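Local coordinates for protein Gp26 (Listeria phage P40, PDB 4JZ5) that probably cleaves the glycan strands of Listeria peptidoglycan as a phage endolysin, helping to lyse the host cell, at residues L26-W31 against G45-R50; L78-L83 against L114-E119; G175-K180 against T195-I200. One frame throughout, in Å; residues are numbered along the deposited sequence.

Contact 1 (L26-W31 against G45-R50); sequences LDISKW and GFVVIR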
loop_
_atom_site.group_PDB
_atom_site.type_symbol
_atom_site.label_atom_id
_atom_site.label_comp_id
_atom_site.label_asym_id
_atom_site.label_seq_id
_atom_site.Cartn_x
_atom_site.Cartn_y
_atom_site.Cartn_z
ATOM N N LEU A 26 7.694 1.594 -5.056
ATOM C CA LEU A 26 8.040 0.615 -4.031
ATOM C C LEU A 26 6.993 0.573 -2.945
ATOM O O LEU A 26 6.294 1.554 -2.717
ATOM C CB LEU A 26 9.371 0.971 -3.370
ATOM C CG LEU A 26 10.586 1.086 -4.271
ATOM C CD1 LEU A 26 11.819 1.384 -3.440
ATOM C CD2 LEU A 26 10.755 -0.165 -5.113
ATOM N N ASP A 27 6.911 -0.549 -2.244
ATOM C CA ASP A 27 6.263 -0.553 -0.944
ATOM C C ASP A 27 7.220 -1.166 0.062
ATOM O O ASP A 27 7.934 -2.120 -0.253
ATOM C CB ASP A 27 4.880 -1.233 -0.968
ATOM C CG ASP A 27 4.924 -2.667 -1.397
ATOM O OD1 ASP A 27 4.790 -2.936 -2.599
ATOM O OD2 ASP A 27 5.040 -3.527 -0.492
ATOM N N ILE A 28 7.271 -0.571 1.251
ATOM C CA ILE A 28 8.217 -0.936 2.295
ATOM C C ILE A 28 7.516 -0.974 3.647
ATOM O O ILE A 28 6.415 -0.437 3.838
ATOM C CB ILE A 28 9.440 0.015 2.333
ATOM C CG1 ILE A 28 9.004 1.449 2.639
ATOM C CG2 ILE A 28 10.203 -0.061 1.031
ATOM C CD1 ILE A 28 10.166 2.424 2.813
ATOM N N SER A 29 8.195 -1.612 4.591
ATOM C CA SER A 29 7.679 -1.821 5.925
ATOM C C SER A 29 8.856 -2.015 6.870
ATOM O O SER A 29 9.999 -1.712 6.538
ATOM C CB SER A 29 6.788 -3.064 5.965
ATOM O OG SER A 29 7.573 -4.234 5.818
ATOM N N LYS A 30 8.578 -2.562 8.040
ATOM C CA LYS A 30 9.648 -2.890 8.977
ATOM C C LYS A 30 10.634 -3.899 8.394
ATOM O O LYS A 30 11.750 -4.028 8.904
ATOM C CB LYS A 30 9.069 -3.423 10.293
ATOM C CG LYS A 30 8.420 -4.771 10.187
ATOM C CD LYS A 30 9.387 -5.867 10.562
ATOM C CE LYS A 30 8.773 -6.791 11.589
ATOM N NZ LYS A 30 9.779 -7.728 12.158
ATOM N N TRP A 31 10.241 -4.617 7.348
ATOM C CA TRP A 31 11.134 -5.586 6.722
ATOM C C TRP A 31 12.248 -4.933 5.906
ATOM O O TRP A 31 13.169 -5.615 5.453
ATOM C CB TRP A 31 10.315 -6.548 5.863
ATOM C CG TRP A 31 9.408 -7.390 6.690
ATOM C CD1 TRP A 31 8.053 -7.334 6.739
ATOM C CD2 TRP A 31 9.802 -8.409 7.610
ATOM N NE1 TRP A 31 7.567 -8.263 7.630
ATOM C CE2 TRP A 31 8.625 -8.934 8.180
ATOM C CE3 TRP A 31 11.037 -8.927 8.011
ATOM C CZ2 TRP A 31 8.647 -9.956 9.128
ATOM C CZ3 TRP A 31 11.057 -9.942 8.951
ATOM C CH2 TRP A 31 9.869 -10.446 9.498
ATOM N N GLY A 45 9.213 6.540 -8.307
ATOM C CA GLY A 45 8.248 7.622 -8.409
ATOM C C GLY A 45 7.341 7.835 -7.210
ATOM O O GLY A 45 6.765 8.906 -7.047
ATOM N N PHE A 46 7.168 6.792 -6.403
ATOM C CA PHE A 46 6.262 6.821 -5.261
ATOM C C PHE A 46 6.621 5.645 -4.360
ATOM O O PHE A 46 7.111 4.620 -4.829
ATOM C CB PHE A 46 4.813 6.662 -5.743
ATOM C CG PHE A 46 3.763 6.996 -4.712
ATOM C CD1 PHE A 46 3.446 8.317 -4.453
ATOM C CD2 PHE A 46 3.066 6.019 -4.036
ATOM C CE1 PHE A 46 2.472 8.658 -3.515
ATOM C CE2 PHE A 46 2.081 6.364 -3.106
ATOM C CZ PHE A 46 1.781 7.682 -2.859
ATOM N N VAL A 47 6.369 5.795 -3.070
ATOM C CA VAL A 47 6.579 4.728 -2.099
ATOM C C VAL A 47 5.334 4.593 -1.236
ATOM O O VAL A 47 4.783 5.589 -0.786
ATOM C CB VAL A 47 7.809 5.008 -1.209
ATOM C CG1 VAL A 47 8.000 3.916 -0.157
ATOM C CG2 VAL A 47 9.062 5.143 -2.060
ATOM N N VAL A 48 4.888 3.364 -1.000
ATOM C CA VAL A 48 3.834 3.094 -0.034
ATOM C C VAL A 48 4.464 2.425 1.185
ATOM O O VAL A 48 5.204 1.461 1.044
ATOM C CB VAL A 48 2.734 2.178 -0.602
ATOM C CG1 VAL A 48 1.457 2.348 0.229
ATOM C CG2 VAL A 48 2.458 2.491 -2.069
ATOM N N ILE A 49 4.186 2.935 2.381
ATOM C CA ILE A 49 4.760 2.378 3.591
ATOM C C ILE A 49 3.689 1.750 4.452
ATOM O O ILE A 49 2.554 2.222 4.512
ATOM C CB ILE A 49 5.577 3.412 4.400
ATOM C CG1 ILE A 49 4.697 4.452 5.079
ATOM C CG2 ILE A 49 6.595 4.086 3.500
ATOM C CD1 ILE A 49 5.471 5.511 5.829
ATOM N N ARG A 50 4.040 0.676 5.144
ATOM C CA ARG A 50 3.087 -0.012 6.013
ATOM C C ARG A 50 2.809 0.806 7.263
ATOM O O ARG A 50 3.740 1.218 7.954
ATOM C CB ARG A 50 3.601 -1.390 6.420
ATOM C CG ARG A 50 2.522 -2.238 7.093
ATOM C CD ARG A 50 2.925 -3.689 7.260
ATOM N NE ARG A 50 3.894 -3.849 8.334
ATOM C CZ ARG A 50 4.342 -5.023 8.765
ATOM N NH1 ARG A 50 3.913 -6.149 8.211
ATOM N NH2 ARG A 50 5.221 -5.066 9.753
HETATM O O HOH W 1 4.994 -8.640 8.825
#
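Leu26-Ile28 and Phe46-Arg50 run side by side as neighbouring parallel strands of the barrel, their axes 4.6 Å apart at closest and 21° from parallel, joined by four backbone bonds from Leu26 N to Phe46 O through to Arg50 N to Ile28 O. One face is aliphatic. Ile28 CG1, set between its own N and carbonyl carbon (chi1 62°), lies 3.7 Å from Ile49 CG2 and 3.9 Å from Val47 CG1, and helix 62-72 covers this side with Leu62, His65 and Leu69. On the other face Asp27 CB meets Val48 CB at 4.0 Å, but the carboxylate turns from strand 46-53 to Gln193 and Asn210, which bond OD1. Past the end of strand 25-28, where Ser29 OG accepts from Trp31 N in an ST turn, Arg50, in one of its two conformers, runs beside Ser29 and Lys30: Arg50 CB and Ser29 CB touch at 3.6 Å, and Ser29 CB lies over one face of the guanidinium. Water 1, in the guanidinium plane, accepts from Arg50 NH1 (2.8 Å) and Trp31 NE1. Arg50 NE is salt-bridged to Asp59, whose carboxylate also takes the N-H of Lys30. In this conformer these partners fix the guanidinium's rotation and join it to the turn indirectly, through water 1 and Asp59.

Contact 2 (L78-L83 against L114-E119); sequences LYHYAL and LFLDYE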
loop_
_atom_site.group_PDB
_atom_site.type_symbol
_atom_site.label_atom_id
_atom_site.label_comp_id
_atom_site.label_asym_id
_atom_site.label_seq_id
_atom_site.Cartn_x
_atom_site.Cartn_y
_atom_site.Cartn_z
ATOM N N LEU A 78 0.335 5.278 2.550
ATOM C CA LEU A 78 0.329 4.286 3.630
ATOM C C LEU A 78 -0.544 3.105 3.270
ATOM O O LEU A 78 -1.572 3.284 2.606
ATOM C CB LEU A 78 -0.265 4.849 4.921
ATOM C CG LEU A 78 0.329 6.143 5.459
ATOM C CD1 LEU A 78 -0.380 6.523 6.746
ATOM C CD2 LEU A 78 1.823 6.094 5.669
ATOM N N TYR A 79 -0.186 1.911 3.740
ATOM C CA TYR A 79 -1.082 0.772 3.639
ATOM C C TYR A 79 -1.202 0.073 4.984
ATOM O O TYR A 79 -0.223 -0.123 5.700
ATOM C CB TYR A 79 -0.648 -0.213 2.527
ATOM C CG TYR A 79 0.534 -1.112 2.850
ATOM C CD1 TYR A 79 0.347 -2.347 3.464
ATOM C CD2 TYR A 79 1.832 -0.755 2.500
ATOM C CE1 TYR A 79 1.407 -3.191 3.743
ATOM C CE2 TYR A 79 2.910 -1.598 2.783
ATOM C CZ TYR A 79 2.681 -2.817 3.396
ATOM O OH TYR A 79 3.719 -3.667 3.697
ATOM N N HIS A 80 -2.427 -0.341 5.297
ATOM C CA HIS A 80 -2.758 -1.051 6.520
ATOM C C HIS A 80 -2.942 -2.532 6.240
ATOM O O HIS A 80 -3.700 -2.893 5.341
ATOM C CB HIS A 80 -4.079 -0.514 7.070
ATOM C CG HIS A 80 -4.550 -1.250 8.276
ATOM N ND1 HIS A 80 -5.553 -2.197 8.287
ATOM C CD2 HIS A 80 -4.081 -1.170 9.535
ATOM C CE1 HIS A 80 -5.691 -2.646 9.529
ATOM N NE2 HIS A 80 -4.803 -2.042 10.295
ATOM N N TYR A 81 -2.261 -3.386 7.006
ATOM C CA TYR A 81 -2.408 -4.828 6.878
ATOM C C TYR A 81 -3.580 -5.278 7.744
ATOM O O TYR A 81 -3.516 -5.251 8.981
ATOM C CB TYR A 81 -1.116 -5.562 7.283
ATOM C CG TYR A 81 -1.200 -7.033 6.959
ATOM C CD1 TYR A 81 -1.823 -7.921 7.824
ATOM C CD2 TYR A 81 -0.728 -7.522 5.753
ATOM C CE1 TYR A 81 -1.927 -9.262 7.516
ATOM C CE2 TYR A 81 -0.825 -8.875 5.441
ATOM C CZ TYR A 81 -1.448 -9.723 6.317
ATOM O OH TYR A 81 -1.557 -11.061 6.005
ATOM N N ALA A 82 -4.665 -5.661 7.089
ATOM C CA ALA A 82 -5.917 -5.948 7.777
ATOM C C ALA A 82 -5.945 -7.284 8.505
ATOM O O ALA A 82 -5.518 -8.302 7.959
ATOM C CB ALA A 82 -7.046 -5.928 6.782
ATOM N N LEU A 83 -6.508 -7.258 9.709
ATOM C CA LEU A 83 -6.712 -8.445 10.534
ATOM C C LEU A 83 -8.082 -8.397 11.217
ATOM O O LEU A 83 -8.298 -9.037 12.240
ATOM C CB LEU A 83 -5.618 -8.534 11.594
ATOM C CG LEU A 83 -4.227 -8.806 11.019
ATOM C CD1 LEU A 83 -3.144 -8.601 12.066
ATOM C CD2 LEU A 83 -4.141 -10.201 10.433
ATOM N N LEU A 114 -3.931 6.284 0.635
ATOM C CA LEU A 114 -4.009 5.261 1.660
ATOM C C LEU A 114 -4.544 3.978 1.045
ATOM O O LEU A 114 -5.218 4.011 0.023
ATOM C CB LEU A 114 -4.935 5.716 2.795
ATOM C CG LEU A 114 -4.582 7.062 3.437
ATOM C CD1 LEU A 114 -5.700 7.506 4.353
ATOM C CD2 LEU A 114 -3.274 7.001 4.213
ATOM N N PHE A 115 -4.229 2.839 1.669
ATOM C CA PHE A 115 -4.648 1.543 1.145
ATOM C C PHE A 115 -5.030 0.566 2.239
ATOM O O PHE A 115 -4.415 0.514 3.302
ATOM C CB PHE A 115 -3.507 0.892 0.359
ATOM C CG PHE A 115 -3.178 1.583 -0.917
ATOM C CD1 PHE A 115 -3.864 1.263 -2.072
ATOM C CD2 PHE A 115 -2.186 2.525 -0.984
ATOM C CE1 PHE A 115 -3.570 1.881 -3.271
ATOM C CE2 PHE A 115 -1.897 3.150 -2.189
ATOM C CZ PHE A 115 -2.596 2.824 -3.317
ATOM N N LEU A 116 -6.048 -0.233 1.928
ATOM C CA LEU A 116 -6.382 -1.431 2.667
ATOM C C LEU A 116 -5.697 -2.624 1.990
ATOM O O LEU A 116 -5.978 -2.919 0.822
ATOM C CB LEU A 116 -7.893 -1.640 2.647
ATOM C CG LEU A 116 -8.409 -2.949 3.227
ATOM C CD1 LEU A 116 -7.945 -3.128 4.653
ATOM C CD2 LEU A 116 -9.928 -3.001 3.166
ATOM N N ASP A 117 -4.816 -3.304 2.719
ATOM C CA ASP A 117 -4.170 -4.544 2.272
ATOM C C ASP A 117 -4.937 -5.696 2.900
ATOM O O ASP A 117 -4.888 -5.898 4.132
ATOM C CB ASP A 117 -2.706 -4.494 2.745
ATOM C CG ASP A 117 -1.922 -5.768 2.509
ATOM O OD1 ASP A 117 -2.511 -6.835 2.326
ATOM O OD2 ASP A 117 -0.677 -5.696 2.547
ATOM N N TYR A 118 -5.718 -6.398 2.079
ATOM C CA TYR A 118 -6.633 -7.418 2.583
ATOM C C TYR A 118 -6.297 -8.725 1.911
ATOM O O TYR A 118 -6.717 -8.947 0.760
ATOM C CB TYR A 118 -8.117 -7.061 2.346
ATOM C CG TYR A 118 -8.996 -7.914 3.223
ATOM C CD1 TYR A 118 -9.260 -7.556 4.527
ATOM C CD2 TYR A 118 -9.486 -9.125 2.783
ATOM C CE1 TYR A 118 -10.004 -8.366 5.361
ATOM C CE2 TYR A 118 -10.236 -9.940 3.608
ATOM C CZ TYR A 118 -10.474 -9.571 4.897
ATOM O OH TYR A 118 -11.214 -10.409 5.700
ATOM N N GLU A 119 -5.539 -9.577 2.600
ATOM C CA GLU A 119 -5.038 -10.792 1.972
ATOM C C GLU A 119 -5.137 -12.034 2.861
ATOM O O GLU A 119 -4.624 -13.095 2.507
ATOM C CB GLU A 119 -3.608 -10.560 1.509
ATOM C CG GLU A 119 -2.625 -10.327 2.624
ATOM C CD GLU A 119 -1.225 -9.951 2.101
ATOM O OE1 GLU A 119 -0.884 -8.767 1.968
ATOM O OE2 GLU A 119 -0.419 -10.869 1.830
HETATM O O HOH W 2 -0.006 -12.686 4.308
HETATM O O HOH W 3 -4.635 -8.654 5.238
#
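His80 sits between two backbone bonds, His80 N giving almost straight to Phe115 O (2.9 Å, 169°) and His80 O accepting from Asp117 N; Ala82 N then bonds to Asp117 O, while Phe115 N to Leu78 O is weak. Water 3 extends the parallel pairing past the strand ends by donating to Ala82 O and Asp117 O and accepting from Glu119 N. It also lies over one face of the Tyr81 ring. Around the acids, Asp117 OD1 and Glu119 OE1 approach to 2.6 Å. Asp117 lies alongside Tyr79, with OD2 3.5 Å from Tyr79 CE1 and the carboxylate turned 37° from the ring. Glu119, its CG between the backbone N and carbonyl carbon (chi1 65°) and its chain extended from there, instead crosses Tyr81 at about a right angle, OE1 3.5 Å from Tyr81 CE2; the phenol oxygen is tied to Glu119 OE2 through water 2 and directly to Glu120. Beyond the strand, Ala82 CB touches both Leu116 CD1 and Tyr118 CD1 at 3.6 Å. Leu78 and Leu114 point the same way, Leu78 CB 3.8 Å from Leu114 CD2, under helices 87-106 and 128-143. The two strands and helix 87-106 form a beta-alpha-beta crossover of the barrel. Asp117-Tyr118-Glu119, at the C-terminal end of its strand, matches the Asp-X-Glu signature of family 25, consistent with an active site at this end of the barrel.

Contact 3 (G175-K180 against T195-I200); sequences GVDNGK and TSKGRI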
loop_
_atom_site.group_PDB
_atom_site.type_symbol
_atom_site.label_atom_id
_atom_site.label_comp_id
_atom_site.label_asym_id
_atom_site.label_seq_id
_atom_site.Cartn_x
_atom_site.Cartn_y
_atom_site.Cartn_z
ATOM N N GLY A 175 4.617 -14.142 -10.705
ATOM C CA GLY A 175 5.232 -15.067 -11.640
ATOM C C GLY A 175 6.430 -15.769 -11.023
ATOM O O GLY A 175 6.332 -16.302 -9.920
ATOM N N VAL A 176 7.565 -15.753 -11.719
ATOM C CA VAL A 176 8.784 -16.379 -11.204
ATOM C C VAL A 176 9.350 -15.662 -9.982
ATOM O O VAL A 176 10.209 -16.210 -9.295
ATOM C CB VAL A 176 9.907 -16.465 -12.260
ATOM C CG1 VAL A 176 9.525 -17.441 -13.360
ATOM C CG2 VAL A 176 10.259 -15.100 -12.820
ATOM N N ASP A 177 8.870 -14.446 -9.728
ATOM C CA ASP A 177 9.270 -13.650 -8.569
ATOM C C ASP A 177 10.784 -13.488 -8.515
ATOM O O ASP A 177 11.433 -13.873 -7.537
ATOM C CB ASP A 177 8.740 -14.242 -7.265
ATOM C CG ASP A 177 8.594 -13.193 -6.165
ATOM O OD1 ASP A 177 8.777 -11.992 -6.445
ATOM O OD2 ASP A 177 8.299 -13.583 -5.018
ATOM N N ASN A 178 11.336 -12.891 -9.564
ATOM C CA ASN A 178 12.786 -12.806 -9.708
ATOM C C ASN A 178 13.292 -11.379 -9.744
ATOM O O ASN A 178 14.394 -11.127 -10.234
ATOM C CB ASN A 178 13.250 -13.543 -10.967
ATOM C CG ASN A 178 12.883 -12.820 -12.232
ATOM O OD1 ASN A 178 12.041 -11.930 -12.226
ATOM N ND2 ASN A 178 13.500 -13.215 -13.340
ATOM N N GLY A 179 12.505 -10.445 -9.223
ATOM C CA GLY A 179 12.946 -9.070 -9.126
ATOM C C GLY A 179 12.605 -8.210 -10.325
ATOM O O GLY A 179 12.837 -6.998 -10.297
ATOM N N LYS A 180 12.049 -8.821 -11.367
ATOM C CA LYS A 180 11.689 -8.111 -12.589
ATOM C C LYS A 180 10.261 -8.479 -12.948
ATOM O O LYS A 180 9.759 -9.514 -12.513
ATOM C CB LYS A 180 12.620 -8.497 -13.737
ATOM C CG LYS A 180 14.064 -8.117 -13.490
ATOM C CD LYS A 180 14.280 -6.623 -13.567
ATOM C CE LYS A 180 15.741 -6.266 -13.337
ATOM N NZ LYS A 180 16.008 -4.810 -13.522
ATOM N N THR A 195 6.813 -8.215 -8.065
ATOM C CA THR A 195 7.774 -9.070 -7.390
ATOM C C THR A 195 7.859 -8.695 -5.922
ATOM O O THR A 195 7.576 -7.543 -5.556
ATOM C CB THR A 195 9.184 -8.959 -8.044
ATOM O OG1 THR A 195 10.070 -9.942 -7.503
ATOM C CG2 THR A 195 9.795 -7.587 -7.846
ATOM N N SER A 196 8.251 -9.669 -5.106
ATOM C CA SER A 196 8.597 -9.440 -3.710
ATOM C C SER A 196 10.110 -9.507 -3.510
ATOM O O SER A 196 10.586 -9.380 -2.376
ATOM C CB SER A 196 7.920 -10.473 -2.811
ATOM O OG SER A 196 8.470 -11.779 -2.982
ATOM N N LYS A 197 10.862 -9.685 -4.596
ATOM C CA LYS A 197 12.299 -9.939 -4.502
ATOM C C LYS A 197 13.090 -8.924 -5.308
ATOM O O LYS A 197 14.132 -9.242 -5.886
ATOM C CB LYS A 197 12.622 -11.359 -4.980
ATOM C CG LYS A 197 11.898 -12.438 -4.216
ATOM C CD LYS A 197 12.202 -12.431 -2.739
ATOM C CE LYS A 197 11.523 -13.619 -2.057
ATOM N NZ LYS A 197 11.735 -13.645 -0.586
ATOM N N GLY A 198 12.604 -7.690 -5.321
ATOM C CA GLY A 198 13.329 -6.625 -5.970
ATOM C C GLY A 198 14.699 -6.395 -5.373
ATOM O O GLY A 198 14.939 -6.658 -4.186
ATOM N N ARG A 199 15.575 -5.870 -6.212
ATOM C CA ARG A 199 16.903 -5.488 -5.795
ATOM C C ARG A 199 17.163 -4.064 -6.231
ATOM O O ARG A 199 17.181 -3.746 -7.426
ATOM C CB ARG A 199 17.937 -6.411 -6.396
ATOM C CG ARG A 199 19.285 -6.272 -5.737
ATOM C CD ARG A 199 20.313 -7.098 -6.470
ATOM N NE ARG A 199 20.510 -6.609 -7.833
ATOM C CZ ARG A 199 21.350 -5.635 -8.171
ATOM N NH1 ARG A 199 22.094 -5.032 -7.251
ATOM N NH2 ARG A 199 21.452 -5.259 -9.438
ATOM N N ILE A 200 17.344 -3.195 -5.258
ATOM C CA ILE A 200 17.759 -1.834 -5.547
ATOM C C ILE A 200 18.882 -1.457 -4.591
ATOM O O ILE A 200 18.906 -1.876 -3.436
ATOM C CB ILE A 200 16.592 -0.845 -5.445
ATOM C CG1 ILE A 200 16.071 -0.790 -4.016
ATOM C CG2 ILE A 200 15.493 -1.244 -6.418
ATOM C CD1 ILE A 200 14.996 0.226 -3.837
HETATM O O HOH W 4 15.009 -5.876 -9.022
#
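Asp177 puts both carboxylate oxygens to work against Thr195 and Ser196. OD1 accepts twice: Ser196 N comes to its syn lone pair at 2.7 Å, and Thr195 OG1 donates nearly along the C-O axis at 2.6 Å. OD2 takes the hydroxyl of Ser196, again on the syn side, at 2.7 Å. With CG anti to the backbone N (chi1 -155°), the aspartate swings across the threonine at about a right angle. Having given its hydrogen to Asp177, Thr195 OG1 accepts from two backbone amides, Gly179 N at 3.0 Å (bent, 139°) and Lys197 N at 3.0 Å. The latter bond makes an ST turn exactly where the chain turns a corner at Ser196, between the barrel strand 191-195 and the short strand 197-200; on the facing loop Asn178 OD1 accepts from Lys180 N in an Asx turn, the donor sitting above the carbonyl plane. Gly179, at a positive phi of 91°, brings its CA to 3.7 Å from Thr195 CG2 and close to Lys197 O. Beyond it, water 4 donates to Gly179 O at 2.8 Å and accepts from Arg199 N, while Thr195 and Gly198 are also joined through their backbones to Met209 and Val207 of strand 206-211.

From the N terminus, contact 1 comes first, pairing strand 25-28 with 46-53 and closing a connection that has neither helix nor strand. Contact 2 follows after it in the chain, closing the crossover through helix 87-106. The two meet in one sheet, where strands 46-53 and 76-81 are neighbours: Ile49 O lies 2.9 Å from Tyr79 N, a probable hydrogen bond. Contact 3 closes last, tying the loop after strand 169-172 to the corner after strand 191-195. All three are in series; none nests or crosses. Strand 206-211 pairs with both 191-195 and 25-28, completing the sheet's circuit, and Leu26 CD1 touches Ile200 CD1, while contacts 2 and 3 stay about 10 Å apart at their nearest atoms.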